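Local coordinates for 3-oxoacyl-[acyl-carrier-protein] synthase 3 (Micrococcus luteus NCTC 2665, PDB 4EWP) that probably catalyses the first condensation of fatty acid synthesis, joining an acyl-CoA starter unit to two carbons from malonyl-ACP with release of carbon dioxide, at residues Ala86-Thr91 with Val130-Ala135. Residues are numbered along the deposited sequence; the frame is centred on the assembly and turned at random.
Sequences AVIVST and VAQADA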
ATOM      1  N   ALA A  86     -11.702   8.175   4.986  1.00 18.95           N
ATOM      2  CA  ALA A  86     -10.503   7.472   4.528  1.00 17.89           C
ATOM      3  C   ALA A  86     -10.596   7.137   3.047  1.00 19.63           C
ATOM      4  O   ALA A  86     -11.693   6.930   2.519  1.00 21.69           O
ATOM      5  CB  ALA A  86     -10.283   6.206   5.335  1.00 11.49           C
ATOM      6  N   VAL A  87      -9.446   7.080   2.386  1.00 13.20           N
ATOM      7  CA  VAL A  87      -9.383   6.822   0.957  1.00 15.98           C
ATOM      8  C   VAL A  87      -8.337   5.747   0.751  1.00 20.53           C
ATOM      9  O   VAL A  87      -7.176   5.954   1.078  1.00 18.82           O
ATOM     10  CB  VAL A  87      -8.944   8.081   0.159  1.00 18.04           C
ATOM     11  CG1 VAL A  87      -8.736   7.746  -1.295  1.00 13.55           C
ATOM     12  CG2 VAL A  87      -9.956   9.216   0.306  1.00 13.79           C
ATOM     13  N   ILE A  88      -8.747   4.591   0.237  1.00 21.38           N
ATOM     14  CA  ILE A  88      -7.816   3.491   0.002  1.00 20.36           C
ATOM     15  C   ILE A  88      -7.756   3.213  -1.486  1.00 22.25           C
ATOM     16  O   ILE A  88      -8.777   2.931  -2.125  1.00 20.94           O
ATOM     17  CB  ILE A  88      -8.242   2.197   0.731  1.00 17.68           C
ATOM     18  CG1 ILE A  88      -8.403   2.446   2.227  1.00 17.61           C
ATOM     19  CG2 ILE A  88      -7.231   1.096   0.493  1.00 12.05           C
ATOM     20  CD1 ILE A  88      -8.861   1.225   3.003  1.00 15.88           C
ATOM     21  N   VAL A  89      -6.562   3.311  -2.049  1.00 19.52           N
ATOM     22  CA  VAL A  89      -6.408   3.077  -3.476  1.00 18.43           C
ATOM     23  C   VAL A  89      -5.548   1.844  -3.690  1.00 21.67           C
ATOM     24  O   VAL A  89      -4.388   1.784  -3.273  1.00 18.00           O
ATOM     25  CB  VAL A  89      -5.785   4.275  -4.198  1.00 16.44           C
ATOM     26  CG1 VAL A  89      -5.358   3.861  -5.601  1.00 12.90           C
ATOM     27  CG2 VAL A  89      -6.754   5.458  -4.208  1.00 11.06           C
ATOM     28  N   SER A  90      -6.130   0.845  -4.330  1.00 23.00           N
ATOM     29  CA  SER A  90      -5.417  -0.390  -4.548  1.00 19.13           C
ATOM     30  C   SER A  90      -4.944  -0.457  -5.990  1.00 18.67           C
ATOM     31  O   SER A  90      -5.746  -0.613  -6.900  1.00 20.88           O
ATOM     32  CB  SER A  90      -6.312  -1.560  -4.187  1.00 18.72           C
ATOM     33  OG  SER A  90      -5.745  -2.743  -4.686  1.00 32.39           O
ATOM     34  N   THR A  91      -3.634  -0.319  -6.190  1.00 17.59           N
ATOM     35  CA  THR A  91      -3.053  -0.242  -7.524  1.00 17.92           C
ATOM     36  C   THR A  91      -1.576  -0.608  -7.488  1.00 20.97           C
ATOM     37  O   THR A  91      -0.913  -0.398  -6.476  1.00 22.68           O
ATOM     38  CB  THR A  91      -3.153   1.188  -8.082  1.00 19.78           C
ATOM     39  OG1 THR A  91      -2.605   1.234  -9.403  1.00 23.95           O
ATOM     40  CG2 THR A  91      -2.359   2.150  -7.223  1.00 19.83           C
ATOM     41  N   VAL A 130     -11.363  -3.885   0.832  1.00 19.12           N
ATOM     42  CA  VAL A 130     -12.643  -4.031   1.510  1.00 16.81           C
ATOM     43  C   VAL A 130     -12.429  -4.558   2.927  1.00 16.55           C
ATOM     44  O   VAL A 130     -13.076  -4.096   3.856  1.00 16.89           O
ATOM     45  CB  VAL A 130     -13.618  -4.918   0.695  1.00 13.97           C
ATOM     46  CG1 VAL A 130     -14.833  -5.328   1.531  1.00 12.42           C
ATOM     47  CG2 VAL A 130     -14.055  -4.176  -0.586  1.00 11.89           C
ATOM     48  N   ALA A 131     -11.498  -5.499   3.092  1.00 16.15           N
ATOM     49  CA  ALA A 131     -11.180  -6.029   4.418  1.00 16.39           C
ATOM     50  C   ALA A 131     -10.741  -4.875   5.313  1.00 20.55           C
ATOM     51  O   ALA A 131     -11.181  -4.750   6.463  1.00 19.25           O
ATOM     52  CB  ALA A 131     -10.083  -7.078   4.327  1.00 14.92           C
ATOM     53  N   GLN A 132      -9.884  -4.014   4.768  1.00 20.99           N
ATOM     54  CA  GLN A 132      -9.361  -2.885   5.529  1.00 22.80           C
ATOM     55  C   GLN A 132     -10.472  -1.892   5.868  1.00 20.52           C
ATOM     56  O   GLN A 132     -10.653  -1.516   7.020  1.00 19.55           O
ATOM     57  CB  GLN A 132      -8.232  -2.205   4.750  1.00 19.12           C
ATOM     58  CG  GLN A 132      -6.947  -3.012   4.690  1.00 16.96           C
ATOM     59  CD  GLN A 132      -5.981  -2.456   3.674  1.00 18.68           C
ATOM     60  OE1 GLN A 132      -5.653  -1.273   3.705  1.00 22.58           O
ATOM     61  NE2 GLN A 132      -5.527  -3.299   2.765  1.00 15.33           N
ATOM     62  N   ALA A 133     -11.230  -1.502   4.849  1.00 19.23           N
ATOM     63  CA  ALA A 133     -12.358  -0.595   5.017  1.00 22.37           C
ATOM     64  C   ALA A 133     -13.330  -1.120   6.081  1.00 22.77           C
ATOM     65  O   ALA A 133     -13.745  -0.382   6.981  1.00 21.30           O
ATOM     66  CB  ALA A 133     -13.082  -0.395   3.671  1.00 17.91           C
ATOM     67  N   ASP A 134     -13.682  -2.397   5.973  1.00 21.62           N
ATOM     68  CA  ASP A 134     -14.572  -3.040   6.938  1.00 20.41           C
ATOM     69  C   ASP A 134     -13.997  -2.914   8.355  1.00 17.83           C
ATOM     70  O   ASP A 134     -14.711  -2.565   9.318  1.00 18.82           O
ATOM     71  CB  ASP A 134     -14.774  -4.511   6.540  1.00 20.14           C
ATOM     72  CG  ASP A 134     -15.605  -5.288   7.546  1.00 26.67           C
ATOM     73  OD1 ASP A 134     -16.735  -4.864   7.853  1.00 28.27           O
ATOM     74  OD2 ASP A 134     -15.131  -6.329   8.034  1.00 30.28           O
ATOM     75  N   ALA A 135     -12.702  -3.201   8.486  1.00 16.79           N
ATOM     76  CA  ALA A 135     -12.031  -3.080   9.780  1.00 21.39           C
ATOM     77  C   ALA A 135     -12.086  -1.641  10.307  1.00 18.72           C
ATOM     78  O   ALA A 135     -12.353  -1.422  11.488  1.00 20.68           O
ATOM     79  CB  ALA A 135     -10.581  -3.552   9.688  1.00 20.85           C
TER
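Ile88 meets Gln132 and Ala133 through its terminal methyl because CG1 stands anti to the carbonyl carbon (chi1 -56°) and CD1 then continues the chain fully extended (chi2 178°). It is an example of helix-on-sheet packing in the layered alpha-beta-alpha-beta-alpha thiolase fold: strand 86-90 lies in a mixed five-stranded sheet between the parallel strands 116-120 and 144-152, and helix 125-138, starting just after the predicted active-site Cys123, belongs to the central helical layer between the two sheets and packs on the face from which Ile88 projects. CA of Ile88 and CA of Ala133 are 7.9 Å apart, and one aliphatic arm spans the gap. CD1 of Ile88 rests against CB of Gln132 at 3.9 Å, at the root of that side chain, and near the backbone N of Ala133. The methyl of Ala133 packs instead on Val145 and Val147 of the neighbouring strand 144-152. Gln132, extended beyond CG, carries its amide past the isoleucine over strand 116-120, where OE1 is hydrogen-bonded to the hydroxyl of Tyr117. That bond satisfies a buried oxygen close to the dimer interface, for Gln132 also packs on Tyr117 of the second subunit. The same OE1 of Gln132 lies 4.1 Å from CD1 of Ile88.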